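Local coordinates for protein VIN1 (Oscarella pearsei, PDB 6BFI) that binds actin filaments and may play a role in cell-cell adhesion, as a sponge member of the vinculin/alpha-catenin family, at residues S718-A730 against L770-G782. Sequence-based numbering, arbitrary orientation.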
ATOM      1  N   SER A 718      30.550  21.531  14.035  1.00 96.63           N
ATOM      2  CA  SER A 718      29.746  20.519  13.362  1.00 90.34           C
ATOM      3  C   SER A 718      28.370  21.024  12.948  1.00 79.43           C
ATOM      4  O   SER A 718      27.680  20.338  12.184  1.00 74.25           O
ATOM      5  CB  SER A 718      29.587  19.295  14.269  1.00 93.66           C
ATOM      6  OG  SER A 718      30.845  18.844  14.741  1.00 98.38           O
ATOM      7  N   LYS A 719      27.961  22.201  13.422  1.00 77.58           N
ATOM      8  CA  LYS A 719      26.619  22.697  13.135  1.00 74.46           C
ATOM      9  C   LYS A 719      26.475  23.087  11.669  1.00 74.22           C
ATOM     10  O   LYS A 719      25.532  22.659  10.990  1.00 74.24           O
ATOM     11  CB  LYS A 719      26.304  23.880  14.049  1.00 75.24           C
ATOM     12  CG  LYS A 719      26.540  23.575  15.516  1.00 76.19           C
ATOM     13  CD  LYS A 719      26.792  24.834  16.319  1.00 82.68           C
ATOM     14  CE  LYS A 719      27.281  24.493  17.718  1.00 90.21           C
ATOM     15  NZ  LYS A 719      26.307  23.638  18.449  1.00 93.54           N
ATOM     16  N   ALA A 720      27.404  23.902  11.161  1.00 77.33           N
ATOM     17  CA  ALA A 720      27.342  24.310   9.761  1.00 74.76           C
ATOM     18  C   ALA A 720      27.470  23.111   8.833  1.00 70.82           C
ATOM     19  O   ALA A 720      26.796  23.042   7.798  1.00 69.66           O
ATOM     20  CB  ALA A 720      28.430  25.337   9.460  1.00 73.52           C
ATOM     21  N   ASP A 721      28.332  22.153   9.187  1.00 69.55           N
ATOM     22  CA  ASP A 721      28.453  20.938   8.391  1.00 68.17           C
ATOM     23  C   ASP A 721      27.159  20.135   8.418  1.00 64.44           C
ATOM     24  O   ASP A 721      26.779  19.519   7.414  1.00 62.65           O
ATOM     25  CB  ASP A 721      29.628  20.098   8.896  1.00 71.91           C
ATOM     26  CG  ASP A 721      30.963  20.809   8.741  1.00 79.64           C
ATOM     27  OD1 ASP A 721      31.095  21.620   7.803  1.00 82.53           O
ATOM     28  OD2 ASP A 721      31.875  20.561   9.559  1.00 82.43           O
ATOM     29  N   LEU A 722      26.459  20.140   9.555  1.00 66.47           N
ATOM     30  CA  LEU A 722      25.186  19.432   9.645  1.00 61.39           C
ATOM     31  C   LEU A 722      24.133  20.078   8.752  1.00 59.03           C
ATOM     32  O   LEU A 722      23.447  19.390   7.985  1.00 59.41           O
ATOM     33  CB  LEU A 722      24.714  19.387  11.100  1.00 63.36           C
ATOM     34  CG  LEU A 722      23.293  18.873  11.354  1.00 65.22           C
ATOM     35  CD1 LEU A 722      23.066  17.518  10.694  1.00 60.34           C
ATOM     36  CD2 LEU A 722      23.012  18.798  12.848  1.00 65.99           C
ATOM     37  N   ILE A 723      23.994  21.401   8.833  1.00 60.76           N
ATOM     38  CA  ILE A 723      22.974  22.092   8.046  1.00 61.34           C
ATOM     39  C   ILE A 723      23.274  21.969   6.557  1.00 62.29           C
ATOM     40  O   ILE A 723      22.409  21.581   5.757  1.00 64.75           O
ATOM     41  CB  ILE A 723      22.875  23.565   8.483  1.00 59.86           C
ATOM     42  CG1 ILE A 723      22.454  23.653   9.951  1.00 62.12           C
ATOM     43  CG2 ILE A 723      21.913  24.323   7.586  1.00 54.91           C
ATOM     44  CD1 ILE A 723      22.422  25.066  10.496  1.00 64.69           C
ATOM     45  N   ARG A 724      24.509  22.298   6.166  1.00 59.93           N
ATOM     46  CA  ARG A 724      24.905  22.200   4.765  1.00 60.15           C
ATOM     47  C   ARG A 724      24.740  20.779   4.243  1.00 58.10           C
ATOM     48  O   ARG A 724      24.277  20.573   3.114  1.00 61.17           O
ATOM     49  CB  ARG A 724      26.352  22.668   4.604  1.00 63.84           C
ATOM     50  CG  ARG A 724      26.929  22.463   3.218  1.00 65.57           C
ATOM     51  CD  ARG A 724      28.378  22.914   3.166  1.00 70.39           C
ATOM     52  NE  ARG A 724      29.188  22.257   4.188  1.00 70.02           N
ATOM     53  CZ  ARG A 724      29.752  21.063   4.039  1.00 69.62           C
ATOM     54  NH1 ARG A 724      29.594  20.390   2.906  1.00 73.83           N
ATOM     55  NH2 ARG A 724      30.474  20.540   5.021  1.00 62.72           N
ATOM     56  N   MET A 725      25.107  19.785   5.056  1.00 56.55           N
ATOM     57  CA  MET A 725      24.954  18.397   4.635  1.00 58.89           C
ATOM     58  C   MET A 725      23.484  18.044   4.432  1.00 59.60           C
ATOM     59  O   MET A 725      23.135  17.336   3.480  1.00 57.80           O
ATOM     60  CB  MET A 725      25.596  17.467   5.661  1.00 66.34           C
ATOM     61  CG  MET A 725      25.661  16.021   5.211  1.00 72.54           C
ATOM     62  SD  MET A 725      26.458  15.866   3.601  1.00 78.17           S
ATOM     63  CE  MET A 725      28.098  16.476   3.972  1.00 79.44           C
ATOM     64  N   ALA A 726      22.608  18.534   5.313  1.00 58.64           N
ATOM     65  CA  ALA A 726      21.178  18.298   5.140  1.00 53.51           C
ATOM     66  C   ALA A 726      20.672  18.906   3.842  1.00 53.80           C
ATOM     67  O   ALA A 726      19.889  18.278   3.118  1.00 53.38           O
ATOM     68  CB  ALA A 726      20.401  18.858   6.328  1.00 48.97           C
ATOM     69  N   LYS A 727      21.107  20.129   3.528  1.00 57.05           N
ATOM     70  CA  LYS A 727      20.673  20.755   2.283  1.00 60.02           C
ATOM     71  C   LYS A 727      21.189  19.991   1.067  1.00 63.42           C
ATOM     72  O   LYS A 727      20.472  19.834   0.069  1.00 65.66           O
ATOM     73  CB  LYS A 727      21.125  22.216   2.245  1.00 59.62           C
ATOM     74  CG  LYS A 727      20.512  23.070   3.344  1.00 63.25           C
ATOM     75  CD  LYS A 727      20.554  24.551   2.996  1.00 70.57           C
ATOM     76  CE  LYS A 727      21.511  25.315   3.898  1.00 72.26           C
ATOM     77  NZ  LYS A 727      21.553  26.762   3.545  1.00 75.33           N
ATOM     78  N   GLU A 728      22.427  19.492   1.138  1.00 62.71           N
ATOM     79  CA  GLU A 728      22.967  18.706   0.032  1.00 66.68           C
ATOM     80  C   GLU A 728      22.191  17.407  -0.153  1.00 65.40           C
ATOM     81  O   GLU A 728      21.912  16.998  -1.289  1.00 66.40           O
ATOM     82  CB  GLU A 728      24.453  18.426   0.266  1.00 71.23           C
ATOM     83  CG  GLU A 728      25.366  19.538  -0.235  1.00 80.34           C
ATOM     84  CD  GLU A 728      26.763  19.473   0.357  1.00 88.07           C
ATOM     85  OE1 GLU A 728      27.340  20.547   0.631  1.00 95.07           O
ATOM     86  OE2 GLU A 728      27.281  18.355   0.553  1.00 88.02           O
ATOM     87  N   ILE A 729      21.825  16.747   0.949  1.00 61.25           N
ATOM     88  CA  ILE A 729      21.009  15.540   0.852  1.00 57.99           C
ATOM     89  C   ILE A 729      19.645  15.866   0.261  1.00 60.81           C
ATOM     90  O   ILE A 729      19.077  15.078  -0.505  1.00 63.23           O
ATOM     91  CB  ILE A 729      20.883  14.864   2.230  1.00 54.63           C
ATOM     92  CG1 ILE A 729      22.245  14.367   2.706  1.00 51.89           C
ATOM     93  CG2 ILE A 729      19.897  13.704   2.178  1.00 55.76           C
ATOM     94  CD1 ILE A 729      22.216  13.742   4.079  1.00 52.98           C
ATOM     95  N   ALA A 730      19.098  17.037   0.599  1.00 63.02           N
ATOM     96  CA  ALA A 730      17.806  17.433   0.048  1.00 64.44           C
ATOM     97  C   ALA A 730      17.889  17.625  -1.462  1.00 63.57           C
ATOM     98  O   ALA A 730      17.018  17.161  -2.208  1.00 61.42           O
ATOM     99  CB  ALA A 730      17.313  18.709   0.730  1.00 67.30           C
ATOM    100  N   LEU A 770      13.646  17.084   6.722  1.00 54.92           N
ATOM    101  CA  LEU A 770      15.045  16.808   7.029  1.00 52.17           C
ATOM    102  C   LEU A 770      15.818  18.101   7.246  1.00 51.37           C
ATOM    103  O   LEU A 770      16.565  18.235   8.220  1.00 56.09           O
ATOM    104  CB  LEU A 770      15.683  15.982   5.909  1.00 53.06           C
ATOM    105  CG  LEU A 770      17.177  15.684   6.072  1.00 52.68           C
ATOM    106  CD1 LEU A 770      17.423  14.750   7.249  1.00 53.93           C
ATOM    107  CD2 LEU A 770      17.756  15.103   4.794  1.00 49.67           C
ATOM    108  N   LYS A 771      15.648  19.069   6.341  1.00 44.23           N
ATOM    109  CA  LYS A 771      16.353  20.338   6.499  1.00 45.96           C
ATOM    110  C   LYS A 771      15.904  21.064   7.760  1.00 52.60           C
ATOM    111  O   LYS A 771      16.736  21.591   8.511  1.00 56.87           O
ATOM    112  CB  LYS A 771      16.144  21.215   5.265  1.00 52.35           C
ATOM    113  CG  LYS A 771      16.789  20.659   4.007  1.00 58.85           C
ATOM    114  CD  LYS A 771      16.686  21.638   2.854  1.00 63.31           C
ATOM    115  CE  LYS A 771      15.241  21.900   2.477  1.00 60.54           C
ATOM    116  NZ  LYS A 771      15.143  22.856   1.342  1.00 61.04           N
ATOM    117  N   ILE A 772      14.594  21.089   8.021  1.00 49.33           N
ATOM    118  CA  ILE A 772      14.101  21.769   9.218  1.00 50.91           C
ATOM    119  C   ILE A 772      14.655  21.107  10.477  1.00 49.61           C
ATOM    120  O   ILE A 772      15.172  21.778  11.380  1.00 51.46           O
ATOM    121  CB  ILE A 772      12.562  21.798   9.224  1.00 52.76           C
ATOM    122  CG1 ILE A 772      12.042  22.629   8.049  1.00 59.79           C
ATOM    123  CG2 ILE A 772      12.046  22.349  10.544  1.00 51.74           C
ATOM    124  CD1 ILE A 772      10.533  22.661   7.938  1.00 64.64           C
ATOM    125  N   LEU A 773      14.568  19.777  10.549  1.00 48.08           N
ATOM    126  CA  LEU A 773      14.962  19.071  11.763  1.00 48.72           C
ATOM    127  C   LEU A 773      16.467  19.113  11.979  1.00 69.11           C
ATOM    128  O   LEU A 773      16.926  19.141  13.128  1.00 73.61           O
ATOM    129  CB  LEU A 773      14.467  17.626  11.711  1.00 47.20           C
ATOM    130  CG  LEU A 773      12.944  17.451  11.757  1.00 53.23           C
ATOM    131  CD1 LEU A 773      12.550  15.998  11.509  1.00 52.84           C
ATOM    132  CD2 LEU A 773      12.380  17.949  13.073  1.00 49.68           C
ATOM    133  N   ALA A 774      17.252  19.108  10.898  1.00 61.05           N
ATOM    134  CA  ALA A 774      18.693  19.277  11.036  1.00 54.54           C
ATOM    135  C   ALA A 774      19.038  20.685  11.500  1.00 51.20           C
ATOM    136  O   ALA A 774      19.967  20.872  12.295  1.00 52.79           O
ATOM    137  CB  ALA A 774      19.389  18.962   9.716  1.00 55.01           C
ATOM    138  N   THR A 775      18.305  21.693  11.011  1.00 51.59           N
ATOM    139  CA  THR A 775      18.526  23.052  11.498  1.00 60.73           C
ATOM    140  C   THR A 775      18.179  23.169  12.977  1.00 61.13           C
ATOM    141  O   THR A 775      18.851  23.890  13.725  1.00 63.97           O
ATOM    142  CB  THR A 775      17.712  24.049  10.672  1.00 63.35           C
ATOM    143  OG1 THR A 775      18.074  23.935   9.292  1.00 64.39           O
ATOM    144  CG2 THR A 775      17.977  25.475  11.139  1.00 57.01           C
ATOM    145  N   VAL A 776      17.140  22.457  13.422  1.00 59.01           N
ATOM    146  CA  VAL A 776      16.780  22.476  14.837  1.00 59.65           C
ATOM    147  C   VAL A 776      17.837  21.759  15.668  1.00 61.64           C
ATOM    148  O   VAL A 776      18.216  22.223  16.752  1.00 64.70           O
ATOM    149  CB  VAL A 776      15.381  21.864  15.039  1.00 57.17           C
ATOM    150  CG1 VAL A 776      15.052  21.748  16.521  1.00 59.27           C
ATOM    151  CG2 VAL A 776      14.337  22.702  14.334  1.00 56.80           C
ATOM    152  N   LYS A 777      18.337  20.623  15.173  1.00 60.44           N
ATOM    153  CA  LYS A 777      19.355  19.871  15.903  1.00 64.45           C
ATOM    154  C   LYS A 777      20.652  20.661  16.019  1.00 63.08           C
ATOM    155  O   LYS A 777      21.319  20.624  17.060  1.00 65.09           O
ATOM    156  CB  LYS A 777      19.602  18.528  15.213  1.00 67.39           C
ATOM    157  CG  LYS A 777      20.822  17.770  15.714  1.00 70.24           C
ATOM    158  CD  LYS A 777      20.681  17.374  17.173  1.00 74.88           C
ATOM    159  CE  LYS A 777      21.924  16.646  17.661  1.00 78.86           C
ATOM    160  NZ  LYS A 777      21.805  16.241  19.088  1.00 82.89           N
ATOM    161  N   ALA A 778      21.026  21.385  14.961  1.00 60.08           N
ATOM    162  CA  ALA A 778      22.273  22.143  14.986  1.00 59.33           C
ATOM    163  C   ALA A 778      22.239  23.260  16.021  1.00 74.57           C
ATOM    164  O   ALA A 778      23.279  23.605  16.595  1.00 74.47           O
ATOM    165  CB  ALA A 778      22.567  22.714  13.600  1.00 58.33           C
ATOM    166  N   THR A 779      21.067  23.839  16.274  1.00 77.39           N
ATOM    167  CA  THR A 779      20.932  24.934  17.223  1.00 77.66           C
ATOM    168  C   THR A 779      20.704  24.458  18.652  1.00 80.17           C
ATOM    169  O   THR A 779      20.467  25.285  19.537  1.00 84.16           O
ATOM    170  CB  THR A 779      19.791  25.861  16.800  1.00 78.07           C
ATOM    171  OG1 THR A 779      18.563  25.122  16.758  1.00 77.75           O
ATOM    172  CG2 THR A 779      20.072  26.444  15.427  1.00 78.29           C
ATOM    173  N   SER A 780      20.771  23.153  18.895  1.00 83.27           N
ATOM    174  CA  SER A 780      20.591  22.601  20.230  1.00 89.66           C
ATOM    175  C   SER A 780      21.780  21.794  20.724  1.00 92.94           C
ATOM    176  O   SER A 780      22.053  21.804  21.925  1.00 94.74           O
ATOM    177  CB  SER A 780      19.336  21.716  20.280  1.00 88.30           C
ATOM    178  OG  SER A 780      19.443  20.631  19.378  1.00 86.09           O
ATOM    179  N   MET A 781      22.489  21.094  19.840  1.00 95.79           N
ATOM    180  CA  MET A 781      23.661  20.344  20.266  1.00102.09           C
ATOM    181  C   MET A 781      24.791  21.296  20.636  1.00110.98           C
ATOM    182  O   MET A 781      24.891  22.411  20.118  1.00114.51           O
ATOM    183  CB  MET A 781      24.117  19.382  19.169  1.00 97.84           C
ATOM    184  CG  MET A 781      24.771  20.049  17.970  1.00 96.42           C
ATOM    185  SD  MET A 781      25.410  18.839  16.794  1.00 93.40           S
ATOM    186  CE  MET A 781      26.123  19.915  15.555  1.00 93.49           C
ATOM    187  N   GLY A 782      25.645  20.845  21.549  1.00119.64           N
ATOM    188  CA  GLY A 782      26.718  21.681  22.047  1.00123.49           C
ATOM    189  C   GLY A 782      26.255  22.631  23.131  1.00129.78           C
ATOM    190  O   GLY A 782      26.320  23.853  22.967  1.00132.95           O
TER
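A726 and A774 meet methyl to methyl, CB to CB 3.5 Å, where helix 718-745 and helix 763-778 run antiparallel with short-segment axes 8.8 Å apart. Small residues permit this close approach, and A778 extends the seam. L722, its CG anti to the backbone N (chi1 171°), lies over the turn from A774 to A778: CD2 packs 3.8 Å from CG of K777 and reaches CB of A778. From the other flank I723 rests CG1 on the A778 methyl, 3.8 Å away. At the far end the I729 and L770 side chains cross at about a right angle, CG2 to CD2 3.7 Å, with L803 and N799 of helix 786-817 alongside. The T775 hydroxyl is turned back to K771 O (2.8 Å), an oxygen that also accepts T775 N from the opposite face of its carbonyl. Against the tight alanine seam, the solvent side is looser: the partly exposed K771 and K727 chains cross through aliphatic carbons alone, CD to CG 4.1 Å, and the end of K727 leads away. M781, in the loop after helix 763-778, slides past K719 in the opposite direction, CE to CG 3.7 Å, and its methyl also touches S718. The K719 chain passes the A778 carbonyl and touches V25 and E29 of helix 8-32. An alanine in place of K719 would probably leave one side of the M781 methyl and the A778 carbonyl uncovered. With helices 690-710 and 786-817 packed against the same pair, the arrangement is that of the antiparallel helical bundles of the vinculin family.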